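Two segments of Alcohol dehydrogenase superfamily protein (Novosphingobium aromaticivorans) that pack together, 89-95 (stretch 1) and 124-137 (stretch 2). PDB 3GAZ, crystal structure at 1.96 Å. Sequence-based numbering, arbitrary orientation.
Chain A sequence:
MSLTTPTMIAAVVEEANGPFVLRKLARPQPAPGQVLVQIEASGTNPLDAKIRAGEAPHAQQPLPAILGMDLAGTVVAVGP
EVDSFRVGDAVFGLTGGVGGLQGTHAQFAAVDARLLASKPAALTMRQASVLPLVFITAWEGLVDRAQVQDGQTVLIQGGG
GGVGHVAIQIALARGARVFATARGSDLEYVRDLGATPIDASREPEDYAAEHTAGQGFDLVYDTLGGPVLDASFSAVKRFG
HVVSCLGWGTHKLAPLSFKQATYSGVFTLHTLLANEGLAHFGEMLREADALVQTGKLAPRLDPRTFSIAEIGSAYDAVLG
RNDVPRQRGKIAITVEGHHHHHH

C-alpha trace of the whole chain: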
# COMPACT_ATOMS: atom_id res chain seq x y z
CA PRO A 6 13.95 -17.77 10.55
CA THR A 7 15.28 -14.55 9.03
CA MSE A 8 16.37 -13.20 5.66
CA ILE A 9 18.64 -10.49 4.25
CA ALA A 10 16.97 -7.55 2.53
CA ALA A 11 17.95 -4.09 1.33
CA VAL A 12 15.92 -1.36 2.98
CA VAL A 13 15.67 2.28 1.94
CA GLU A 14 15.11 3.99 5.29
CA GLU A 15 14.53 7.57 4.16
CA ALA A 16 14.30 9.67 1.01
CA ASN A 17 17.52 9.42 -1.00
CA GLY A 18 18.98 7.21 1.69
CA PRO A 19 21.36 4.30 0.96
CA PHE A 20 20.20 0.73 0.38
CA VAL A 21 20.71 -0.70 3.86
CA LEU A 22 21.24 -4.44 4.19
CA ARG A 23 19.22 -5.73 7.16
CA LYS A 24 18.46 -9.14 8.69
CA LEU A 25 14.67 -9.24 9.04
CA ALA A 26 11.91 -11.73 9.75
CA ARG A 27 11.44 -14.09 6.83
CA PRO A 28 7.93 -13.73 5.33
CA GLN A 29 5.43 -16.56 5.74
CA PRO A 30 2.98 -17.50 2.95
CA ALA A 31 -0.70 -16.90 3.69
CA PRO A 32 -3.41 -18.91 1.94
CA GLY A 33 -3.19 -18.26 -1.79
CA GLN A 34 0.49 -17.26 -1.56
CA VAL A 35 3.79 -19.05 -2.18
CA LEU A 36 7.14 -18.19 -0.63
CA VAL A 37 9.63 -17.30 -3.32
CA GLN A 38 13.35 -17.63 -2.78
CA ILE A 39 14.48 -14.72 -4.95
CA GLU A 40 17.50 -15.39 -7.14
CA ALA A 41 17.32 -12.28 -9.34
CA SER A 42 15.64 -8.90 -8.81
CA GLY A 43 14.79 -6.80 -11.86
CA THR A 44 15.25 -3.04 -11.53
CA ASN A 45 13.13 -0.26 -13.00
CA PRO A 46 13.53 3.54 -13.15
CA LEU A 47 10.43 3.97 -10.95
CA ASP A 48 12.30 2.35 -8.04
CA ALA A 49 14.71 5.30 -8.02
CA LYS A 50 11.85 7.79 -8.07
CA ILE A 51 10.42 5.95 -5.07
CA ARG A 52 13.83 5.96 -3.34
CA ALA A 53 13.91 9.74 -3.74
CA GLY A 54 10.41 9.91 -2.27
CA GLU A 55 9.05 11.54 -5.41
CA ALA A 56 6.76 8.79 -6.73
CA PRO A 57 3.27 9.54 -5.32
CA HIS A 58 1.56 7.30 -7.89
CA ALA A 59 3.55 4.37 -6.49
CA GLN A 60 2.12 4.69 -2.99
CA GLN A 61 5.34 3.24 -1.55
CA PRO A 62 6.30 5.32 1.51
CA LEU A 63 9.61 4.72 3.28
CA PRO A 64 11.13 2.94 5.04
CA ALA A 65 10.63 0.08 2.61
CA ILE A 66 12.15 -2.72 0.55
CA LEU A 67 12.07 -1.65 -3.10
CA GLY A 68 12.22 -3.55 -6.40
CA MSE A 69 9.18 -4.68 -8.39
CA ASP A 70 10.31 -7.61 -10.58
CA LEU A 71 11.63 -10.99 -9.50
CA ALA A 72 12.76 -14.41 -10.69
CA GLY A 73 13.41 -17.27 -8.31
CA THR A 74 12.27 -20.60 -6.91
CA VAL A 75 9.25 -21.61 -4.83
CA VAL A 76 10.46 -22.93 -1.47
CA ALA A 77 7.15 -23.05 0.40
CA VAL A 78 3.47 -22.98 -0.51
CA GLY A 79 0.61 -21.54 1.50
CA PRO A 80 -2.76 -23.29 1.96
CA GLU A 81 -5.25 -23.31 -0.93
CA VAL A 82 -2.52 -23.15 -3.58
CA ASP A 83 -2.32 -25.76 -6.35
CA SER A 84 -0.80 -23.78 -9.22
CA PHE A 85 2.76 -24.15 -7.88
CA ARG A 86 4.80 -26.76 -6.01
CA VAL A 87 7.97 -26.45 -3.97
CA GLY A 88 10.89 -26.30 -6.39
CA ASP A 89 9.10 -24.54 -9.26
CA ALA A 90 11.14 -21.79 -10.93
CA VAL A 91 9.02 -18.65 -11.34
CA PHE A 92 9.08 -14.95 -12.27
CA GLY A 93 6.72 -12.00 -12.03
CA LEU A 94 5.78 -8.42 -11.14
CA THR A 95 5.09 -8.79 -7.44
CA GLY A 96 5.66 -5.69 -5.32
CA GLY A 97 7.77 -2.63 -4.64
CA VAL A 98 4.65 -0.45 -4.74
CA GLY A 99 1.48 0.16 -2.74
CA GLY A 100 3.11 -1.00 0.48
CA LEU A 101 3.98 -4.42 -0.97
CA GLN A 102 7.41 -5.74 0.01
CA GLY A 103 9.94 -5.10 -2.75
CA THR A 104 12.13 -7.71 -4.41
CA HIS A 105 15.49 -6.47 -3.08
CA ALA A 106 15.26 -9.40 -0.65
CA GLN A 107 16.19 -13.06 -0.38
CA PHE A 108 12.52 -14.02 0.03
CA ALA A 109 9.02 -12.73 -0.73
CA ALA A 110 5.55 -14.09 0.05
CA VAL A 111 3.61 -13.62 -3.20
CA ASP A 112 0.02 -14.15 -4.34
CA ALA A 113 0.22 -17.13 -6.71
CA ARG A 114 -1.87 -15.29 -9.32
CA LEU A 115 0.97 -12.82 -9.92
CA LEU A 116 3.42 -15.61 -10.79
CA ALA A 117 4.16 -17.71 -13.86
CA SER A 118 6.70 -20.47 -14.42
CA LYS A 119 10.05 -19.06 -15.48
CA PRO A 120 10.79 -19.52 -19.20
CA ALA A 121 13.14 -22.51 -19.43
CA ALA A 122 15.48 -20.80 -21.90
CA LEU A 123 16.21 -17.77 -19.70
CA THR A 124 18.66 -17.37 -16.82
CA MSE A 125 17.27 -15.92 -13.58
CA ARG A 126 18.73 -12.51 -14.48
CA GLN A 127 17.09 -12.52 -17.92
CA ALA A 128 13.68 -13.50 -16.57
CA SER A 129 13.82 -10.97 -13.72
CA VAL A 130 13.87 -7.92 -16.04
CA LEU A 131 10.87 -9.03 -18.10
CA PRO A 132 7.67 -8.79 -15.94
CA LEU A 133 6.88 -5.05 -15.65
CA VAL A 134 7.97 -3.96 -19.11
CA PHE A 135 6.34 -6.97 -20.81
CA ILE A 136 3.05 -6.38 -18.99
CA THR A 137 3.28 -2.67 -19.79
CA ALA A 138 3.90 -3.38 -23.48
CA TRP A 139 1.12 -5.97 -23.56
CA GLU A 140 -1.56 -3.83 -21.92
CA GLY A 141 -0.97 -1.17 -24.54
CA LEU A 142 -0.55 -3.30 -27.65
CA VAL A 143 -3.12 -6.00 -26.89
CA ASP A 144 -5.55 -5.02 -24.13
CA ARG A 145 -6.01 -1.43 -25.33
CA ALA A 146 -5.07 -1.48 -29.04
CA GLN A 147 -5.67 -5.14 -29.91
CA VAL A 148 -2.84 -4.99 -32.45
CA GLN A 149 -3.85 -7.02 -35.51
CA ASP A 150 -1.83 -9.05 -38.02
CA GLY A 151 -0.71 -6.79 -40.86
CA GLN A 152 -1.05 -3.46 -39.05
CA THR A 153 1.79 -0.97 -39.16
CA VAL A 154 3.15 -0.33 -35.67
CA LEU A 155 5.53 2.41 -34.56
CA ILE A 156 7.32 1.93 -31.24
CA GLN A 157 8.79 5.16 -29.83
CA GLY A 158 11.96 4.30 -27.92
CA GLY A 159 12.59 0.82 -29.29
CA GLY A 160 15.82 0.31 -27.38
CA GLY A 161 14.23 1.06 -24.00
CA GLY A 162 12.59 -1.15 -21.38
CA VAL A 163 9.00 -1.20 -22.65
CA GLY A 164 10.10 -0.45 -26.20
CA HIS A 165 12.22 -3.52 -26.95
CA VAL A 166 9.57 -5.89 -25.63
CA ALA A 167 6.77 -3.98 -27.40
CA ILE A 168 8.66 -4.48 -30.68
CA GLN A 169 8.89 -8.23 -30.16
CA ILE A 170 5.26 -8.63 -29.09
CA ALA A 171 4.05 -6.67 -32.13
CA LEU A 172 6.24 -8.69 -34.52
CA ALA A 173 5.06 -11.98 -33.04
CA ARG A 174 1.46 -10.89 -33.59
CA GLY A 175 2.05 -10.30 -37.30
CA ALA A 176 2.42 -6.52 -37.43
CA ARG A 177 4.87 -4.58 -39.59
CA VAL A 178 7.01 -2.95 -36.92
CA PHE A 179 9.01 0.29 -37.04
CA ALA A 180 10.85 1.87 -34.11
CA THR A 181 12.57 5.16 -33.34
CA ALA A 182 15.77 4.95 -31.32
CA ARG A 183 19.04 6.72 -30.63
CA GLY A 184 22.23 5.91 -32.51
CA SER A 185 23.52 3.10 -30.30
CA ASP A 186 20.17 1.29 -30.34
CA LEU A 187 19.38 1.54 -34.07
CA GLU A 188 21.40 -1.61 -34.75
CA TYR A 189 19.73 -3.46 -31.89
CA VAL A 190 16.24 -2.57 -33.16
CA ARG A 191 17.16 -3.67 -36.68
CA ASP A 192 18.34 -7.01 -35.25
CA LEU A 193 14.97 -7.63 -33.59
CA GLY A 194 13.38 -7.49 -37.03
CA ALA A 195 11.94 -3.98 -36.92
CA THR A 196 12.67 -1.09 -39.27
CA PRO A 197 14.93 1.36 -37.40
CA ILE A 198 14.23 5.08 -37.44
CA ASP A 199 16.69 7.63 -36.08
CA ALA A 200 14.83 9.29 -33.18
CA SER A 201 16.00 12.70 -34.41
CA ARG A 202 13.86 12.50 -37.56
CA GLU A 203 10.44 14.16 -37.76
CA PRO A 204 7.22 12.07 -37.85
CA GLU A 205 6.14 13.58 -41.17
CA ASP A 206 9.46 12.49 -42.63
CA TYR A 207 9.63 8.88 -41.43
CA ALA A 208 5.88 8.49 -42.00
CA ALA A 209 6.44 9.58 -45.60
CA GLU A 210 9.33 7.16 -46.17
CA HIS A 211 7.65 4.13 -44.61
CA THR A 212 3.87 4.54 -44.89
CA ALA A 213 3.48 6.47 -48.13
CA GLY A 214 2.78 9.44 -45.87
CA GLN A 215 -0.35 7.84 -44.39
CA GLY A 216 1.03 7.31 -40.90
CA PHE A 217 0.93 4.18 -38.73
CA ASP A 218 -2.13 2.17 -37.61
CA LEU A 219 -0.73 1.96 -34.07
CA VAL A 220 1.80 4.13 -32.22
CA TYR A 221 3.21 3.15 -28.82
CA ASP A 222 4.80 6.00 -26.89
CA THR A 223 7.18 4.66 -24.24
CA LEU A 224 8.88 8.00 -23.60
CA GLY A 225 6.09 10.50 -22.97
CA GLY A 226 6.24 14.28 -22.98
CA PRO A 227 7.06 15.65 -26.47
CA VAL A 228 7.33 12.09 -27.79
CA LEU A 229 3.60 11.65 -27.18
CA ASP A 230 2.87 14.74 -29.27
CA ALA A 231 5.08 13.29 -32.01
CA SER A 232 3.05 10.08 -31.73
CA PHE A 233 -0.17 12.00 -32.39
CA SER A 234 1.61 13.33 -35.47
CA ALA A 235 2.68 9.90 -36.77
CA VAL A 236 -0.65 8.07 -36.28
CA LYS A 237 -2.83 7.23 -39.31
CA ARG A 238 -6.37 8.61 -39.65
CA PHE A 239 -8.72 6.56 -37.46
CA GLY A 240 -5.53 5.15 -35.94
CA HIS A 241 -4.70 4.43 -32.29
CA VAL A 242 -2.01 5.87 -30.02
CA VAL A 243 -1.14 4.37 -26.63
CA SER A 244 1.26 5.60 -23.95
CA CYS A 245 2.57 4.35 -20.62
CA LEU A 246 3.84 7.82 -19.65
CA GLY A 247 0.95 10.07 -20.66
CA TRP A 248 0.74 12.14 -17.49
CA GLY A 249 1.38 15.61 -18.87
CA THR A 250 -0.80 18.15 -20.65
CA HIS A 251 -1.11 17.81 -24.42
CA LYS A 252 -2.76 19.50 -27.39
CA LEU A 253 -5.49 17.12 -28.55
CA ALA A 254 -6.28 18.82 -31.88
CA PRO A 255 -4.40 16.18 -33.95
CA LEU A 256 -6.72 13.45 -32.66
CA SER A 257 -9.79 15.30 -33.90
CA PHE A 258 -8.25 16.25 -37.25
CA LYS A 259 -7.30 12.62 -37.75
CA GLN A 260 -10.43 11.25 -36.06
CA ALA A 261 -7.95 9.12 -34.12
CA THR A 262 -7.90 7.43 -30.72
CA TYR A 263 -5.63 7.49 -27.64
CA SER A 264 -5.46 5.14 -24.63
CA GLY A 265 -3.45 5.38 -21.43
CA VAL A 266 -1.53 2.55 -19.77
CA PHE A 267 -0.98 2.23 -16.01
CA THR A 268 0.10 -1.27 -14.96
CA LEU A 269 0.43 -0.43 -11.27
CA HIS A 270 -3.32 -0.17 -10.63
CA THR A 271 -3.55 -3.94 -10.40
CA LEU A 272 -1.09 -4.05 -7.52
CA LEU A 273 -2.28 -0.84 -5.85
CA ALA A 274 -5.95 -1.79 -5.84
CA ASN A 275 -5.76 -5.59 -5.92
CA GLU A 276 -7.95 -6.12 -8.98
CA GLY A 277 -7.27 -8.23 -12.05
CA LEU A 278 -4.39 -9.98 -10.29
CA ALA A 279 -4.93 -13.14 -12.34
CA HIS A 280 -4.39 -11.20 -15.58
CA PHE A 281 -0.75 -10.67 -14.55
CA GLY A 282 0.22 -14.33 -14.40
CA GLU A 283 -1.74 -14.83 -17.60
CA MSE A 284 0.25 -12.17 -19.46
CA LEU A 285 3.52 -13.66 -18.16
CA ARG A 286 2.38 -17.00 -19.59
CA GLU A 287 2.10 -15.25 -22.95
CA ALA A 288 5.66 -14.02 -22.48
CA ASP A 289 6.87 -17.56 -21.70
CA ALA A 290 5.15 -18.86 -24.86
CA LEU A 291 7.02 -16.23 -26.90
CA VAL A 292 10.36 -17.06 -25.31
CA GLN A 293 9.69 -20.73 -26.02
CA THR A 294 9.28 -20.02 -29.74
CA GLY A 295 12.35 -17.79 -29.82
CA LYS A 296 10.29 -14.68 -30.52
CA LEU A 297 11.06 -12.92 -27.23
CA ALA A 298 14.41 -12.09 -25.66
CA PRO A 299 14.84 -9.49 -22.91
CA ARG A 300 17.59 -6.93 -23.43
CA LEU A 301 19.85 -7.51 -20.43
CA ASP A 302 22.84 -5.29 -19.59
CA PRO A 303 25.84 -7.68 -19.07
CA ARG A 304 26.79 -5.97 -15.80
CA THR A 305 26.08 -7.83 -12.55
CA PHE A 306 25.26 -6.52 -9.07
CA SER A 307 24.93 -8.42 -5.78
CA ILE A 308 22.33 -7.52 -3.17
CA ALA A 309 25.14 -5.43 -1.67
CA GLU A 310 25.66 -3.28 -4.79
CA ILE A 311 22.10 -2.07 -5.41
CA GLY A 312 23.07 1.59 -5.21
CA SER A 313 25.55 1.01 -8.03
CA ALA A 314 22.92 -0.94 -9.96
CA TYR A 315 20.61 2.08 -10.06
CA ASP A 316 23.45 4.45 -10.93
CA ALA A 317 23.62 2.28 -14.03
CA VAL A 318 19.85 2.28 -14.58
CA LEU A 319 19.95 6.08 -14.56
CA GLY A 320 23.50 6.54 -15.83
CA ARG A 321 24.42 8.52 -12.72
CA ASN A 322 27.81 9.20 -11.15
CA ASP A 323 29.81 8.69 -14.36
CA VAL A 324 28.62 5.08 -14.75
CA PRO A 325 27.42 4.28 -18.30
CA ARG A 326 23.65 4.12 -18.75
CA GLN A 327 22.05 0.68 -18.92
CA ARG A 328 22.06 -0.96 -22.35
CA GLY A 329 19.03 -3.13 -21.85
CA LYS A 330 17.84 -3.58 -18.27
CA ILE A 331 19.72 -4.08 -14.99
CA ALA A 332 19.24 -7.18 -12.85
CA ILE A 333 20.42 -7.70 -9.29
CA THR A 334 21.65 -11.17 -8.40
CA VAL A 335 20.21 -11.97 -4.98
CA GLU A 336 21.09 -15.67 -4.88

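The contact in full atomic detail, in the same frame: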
# COMPACT_ATOMS: atom_id res chain seq x y z
N ASP A 89 9.42 -25.18 -7.98
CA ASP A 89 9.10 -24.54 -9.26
C ASP A 89 9.83 -23.21 -9.46
O ASP A 89 9.83 -22.36 -8.57
CB ASP A 89 7.60 -24.27 -9.37
CG ASP A 89 6.79 -25.54 -9.58
OD1 ASP A 89 7.38 -26.59 -9.92
OD2 ASP A 89 5.56 -25.48 -9.42
N ALA A 90 10.45 -23.04 -10.62
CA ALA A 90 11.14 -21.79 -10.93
C ALA A 90 10.06 -20.85 -11.45
O ALA A 90 9.26 -21.22 -12.31
CB ALA A 90 12.20 -22.02 -12.01
N VAL A 91 10.03 -19.62 -10.92
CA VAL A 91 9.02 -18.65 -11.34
C VAL A 91 9.56 -17.23 -11.52
O VAL A 91 10.70 -16.94 -11.17
CB VAL A 91 7.86 -18.56 -10.30
CG1 VAL A 91 7.18 -19.92 -10.15
CG2 VAL A 91 8.40 -18.07 -8.96
N PHE A 92 8.73 -16.36 -12.08
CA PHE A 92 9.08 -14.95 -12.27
C PHE A 92 7.80 -14.13 -12.30
O PHE A 92 6.72 -14.67 -12.55
CB PHE A 92 9.93 -14.75 -13.55
CG PHE A 92 9.14 -14.74 -14.84
CD1 PHE A 92 8.25 -15.76 -15.16
CD2 PHE A 92 9.36 -13.73 -15.78
CE1 PHE A 92 7.58 -15.78 -16.39
CE2 PHE A 92 8.70 -13.73 -17.02
CZ PHE A 92 7.81 -14.77 -17.32
N GLY A 93 7.91 -12.83 -12.01
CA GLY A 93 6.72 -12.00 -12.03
C GLY A 93 6.88 -10.60 -11.46
O GLY A 93 7.92 -10.26 -10.90
N LEU A 94 5.84 -9.79 -11.65
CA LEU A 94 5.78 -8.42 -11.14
C LEU A 94 5.02 -8.63 -9.85
O LEU A 94 3.81 -8.89 -9.87
CB LEU A 94 4.98 -7.54 -12.11
CG LEU A 94 4.58 -6.15 -11.62
CD1 LEU A 94 5.79 -5.44 -11.00
CD2 LEU A 94 4.01 -5.35 -12.79
N THR A 95 5.71 -8.50 -8.72
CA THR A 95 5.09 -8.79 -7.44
C THR A 95 4.96 -7.73 -6.35
O THR A 95 4.12 -7.88 -5.46
CB THR A 95 5.81 -9.98 -6.82
OG1 THR A 95 7.14 -9.57 -6.45
CG2 THR A 95 5.92 -11.13 -7.85
N THR A 124 17.95 -17.26 -18.09
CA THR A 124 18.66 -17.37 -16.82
C THR A 124 17.79 -16.57 -15.85
O THR A 124 16.87 -15.87 -16.27
CB THR A 124 20.04 -16.70 -16.89
OG1 THR A 124 19.89 -15.29 -17.10
CG2 THR A 124 20.88 -17.31 -18.02
N MSE A 125 18.06 -16.66 -14.55
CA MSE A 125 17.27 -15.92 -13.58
C MSE A 125 17.36 -14.41 -13.82
O MSE A 125 16.37 -13.69 -13.67
CB MSE A 125 17.72 -16.27 -12.16
CG MSE A 125 17.28 -17.67 -11.68
SE MSE A 125 15.49 -17.78 -11.32
CE MSE A 125 15.31 -19.56 -11.03
N ARG A 126 18.54 -13.94 -14.20
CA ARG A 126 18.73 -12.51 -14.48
C ARG A 126 17.85 -12.08 -15.64
O ARG A 126 17.14 -11.08 -15.55
CB ARG A 126 20.21 -12.23 -14.80
CG ARG A 126 21.08 -11.92 -13.58
CD ARG A 126 22.57 -12.04 -13.90
NE ARG A 126 22.95 -11.34 -15.13
CZ ARG A 126 22.99 -10.02 -15.26
NH1 ARG A 126 22.69 -9.22 -14.24
NH2 ARG A 126 23.33 -9.49 -16.43
N GLN A 127 17.89 -12.83 -16.74
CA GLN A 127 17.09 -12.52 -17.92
C GLN A 127 15.60 -12.46 -17.64
O GLN A 127 14.90 -11.55 -18.10
CB GLN A 127 17.33 -13.56 -19.02
CG GLN A 127 18.65 -13.45 -19.75
CD GLN A 127 18.80 -14.56 -20.78
OE1 GLN A 127 18.76 -15.74 -20.45
NE2 GLN A 127 18.96 -14.18 -22.05
N ALA A 128 15.09 -13.44 -16.89
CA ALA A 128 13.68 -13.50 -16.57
C ALA A 128 13.25 -12.38 -15.62
O ALA A 128 12.13 -11.87 -15.72
CB ALA A 128 13.34 -14.85 -15.97
N SER A 129 14.13 -12.01 -14.70
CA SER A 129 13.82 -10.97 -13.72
C SER A 129 13.54 -9.57 -14.28
O SER A 129 12.84 -8.78 -13.65
CB SER A 129 14.93 -10.88 -12.67
OG SER A 129 16.09 -10.25 -13.21
N VAL A 130 14.08 -9.26 -15.46
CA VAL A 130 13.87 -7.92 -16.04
C VAL A 130 12.71 -7.86 -17.03
O VAL A 130 12.48 -6.83 -17.65
CB VAL A 130 15.14 -7.42 -16.77
CG1 VAL A 130 16.28 -7.30 -15.79
CG2 VAL A 130 15.50 -8.38 -17.91
N LEU A 131 11.97 -8.96 -17.15
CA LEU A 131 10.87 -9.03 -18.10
C LEU A 131 9.45 -8.63 -17.64
O LEU A 131 8.76 -7.89 -18.34
CB LEU A 131 10.83 -10.46 -18.67
CG LEU A 131 10.36 -10.74 -20.10
CD1 LEU A 131 11.08 -9.84 -21.10
CD2 LEU A 131 10.65 -12.21 -20.41
N PRO A 132 9.01 -9.09 -16.46
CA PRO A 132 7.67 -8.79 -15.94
C PRO A 132 7.03 -7.41 -16.19
O PRO A 132 6.14 -7.29 -17.03
CB PRO A 132 7.79 -9.12 -14.46
CG PRO A 132 8.72 -10.30 -14.48
CD PRO A 132 9.80 -9.82 -15.45
N LEU A 133 7.48 -6.38 -15.49
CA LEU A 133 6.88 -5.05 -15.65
C LEU A 133 6.82 -4.53 -17.08
O LEU A 133 5.74 -4.17 -17.56
CB LEU A 133 7.59 -4.01 -14.78
CG LEU A 133 7.08 -2.57 -14.99
CD1 LEU A 133 5.58 -2.48 -14.68
CD2 LEU A 133 7.86 -1.61 -14.10
N VAL A 134 7.96 -4.48 -17.76
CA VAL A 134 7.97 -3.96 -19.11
C VAL A 134 7.15 -4.80 -20.09
O VAL A 134 6.52 -4.25 -20.98
CB VAL A 134 9.42 -3.77 -19.67
CG1 VAL A 134 10.17 -2.78 -18.78
CG2 VAL A 134 10.15 -5.10 -19.75
N PHE A 135 7.13 -6.12 -19.91
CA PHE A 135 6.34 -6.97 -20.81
C PHE A 135 4.85 -6.67 -20.60
O PHE A 135 4.10 -6.47 -21.56
CB PHE A 135 6.57 -8.46 -20.54
CG PHE A 135 5.80 -9.36 -21.48
CD1 PHE A 135 6.35 -9.74 -22.70
CD2 PHE A 135 4.50 -9.75 -21.18
CE1 PHE A 135 5.61 -10.50 -23.61
CE2 PHE A 135 3.74 -10.51 -22.08
CZ PHE A 135 4.30 -10.89 -23.31
N ILE A 136 4.44 -6.66 -19.34
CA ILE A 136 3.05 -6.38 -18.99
C ILE A 136 2.66 -4.99 -19.49
O ILE A 136 1.55 -4.79 -19.99
CB ILE A 136 2.85 -6.48 -17.47
CG1 ILE A 136 2.94 -7.94 -17.03
CG2 ILE A 136 1.50 -5.88 -17.07
CD1 ILE A 136 2.91 -8.14 -15.53
N THR A 137 3.56 -4.02 -19.35
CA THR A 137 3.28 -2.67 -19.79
C THR A 137 3.08 -2.66 -21.30
O THR A 137 2.10 -2.10 -21.80
CB THR A 137 4.44 -1.72 -19.40
OG1 THR A 137 4.56 -1.67 -17.97
CG2 THR A 137 4.18 -0.31 -19.92

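The side-chain contacts between strand 90-94 and the two helical segments of 124-137 are apolar. No hydrogen bond crosses between the stretches. The two sides together bury 412 Å². The strand and helix 132-137 approach to 7.6 Å between axes, with an angle of 61° between their N-to-C directions.

Side-chain packing follows the alternation of the strand. Ala-90, Phe-92 and Leu-94 direct their CA-to-CB bonds toward the second stretch, while Val-91 points away. At the start of the strand, Ala-90 CB lies 4.1 Å from CE of Met-125, a selenomethionine. The CA-to-CB bond of Met-125 points sideways, but the end of its side chain comes nearer to the strand.

Phe-92 packs where the two helical segments meet, against Ala-128 of the first helix and Leu-131 and Pro-132 after it. Its chi1 is in the p well. Phe-92 CD2 is 4.1 Å from Ala-128 CB and 3.7 Å from Pro-132 CG. Phe-92 CE2 is 4.2 Å from Leu-131 CD2. The ring therefore touches residues from both sides of the turn. Pro-132 and Leu-131 meet it obliquely.

Leu-94 packs against helix 132-137. Leu-94 CB is 4.0 Å from Pro-132 CB and also 4.0 Å from Ile-136 CD1. Pro-132 and Ile-136 are four residues apart, about one helical turn, so both can face the strand. Leu-94 CD2 reaches Leu-133 CD1 at 3.8 Å.

Backbone atoms also take part. Ala-128 O lies 3.3 Å from Phe-92 CD2, at the ring edge and near the ring plane. The same oxygen accepts a hydrogen bond from Leu-131 N, with 3.2 Å between Ala-128 O and Leu-131 N. Pro-132 CB is 3.5 Å from both Gly-93 C and Leu-94 N, so the proline packs directly on the strand backbone. The CA atoms of Gly-93 and Pro-132 are 5.1 Å apart. Gly-93 has no side chain, and an ideal CB there would point away from the second stretch.

Hydrogen bonds within stretch 2 are local to its two helical segments; several involve residues that do not touch the strand. Thr-124 caps the first helix: Gln-127 N donates to Thr-124 OG1 at 3.2 Å. In return, Thr-124 N donates to Gln-127 OE1 at 2.9 Å. Ser-129 OG donates to Arg-126 O at 2.7 Å. In the second helix, Ile-136 N donates to Pro-132 O at 2.9 Å, linking two residues that pack on Leu-94. Thr-137 OG1 donates to Leu-133 O at 2.8 Å.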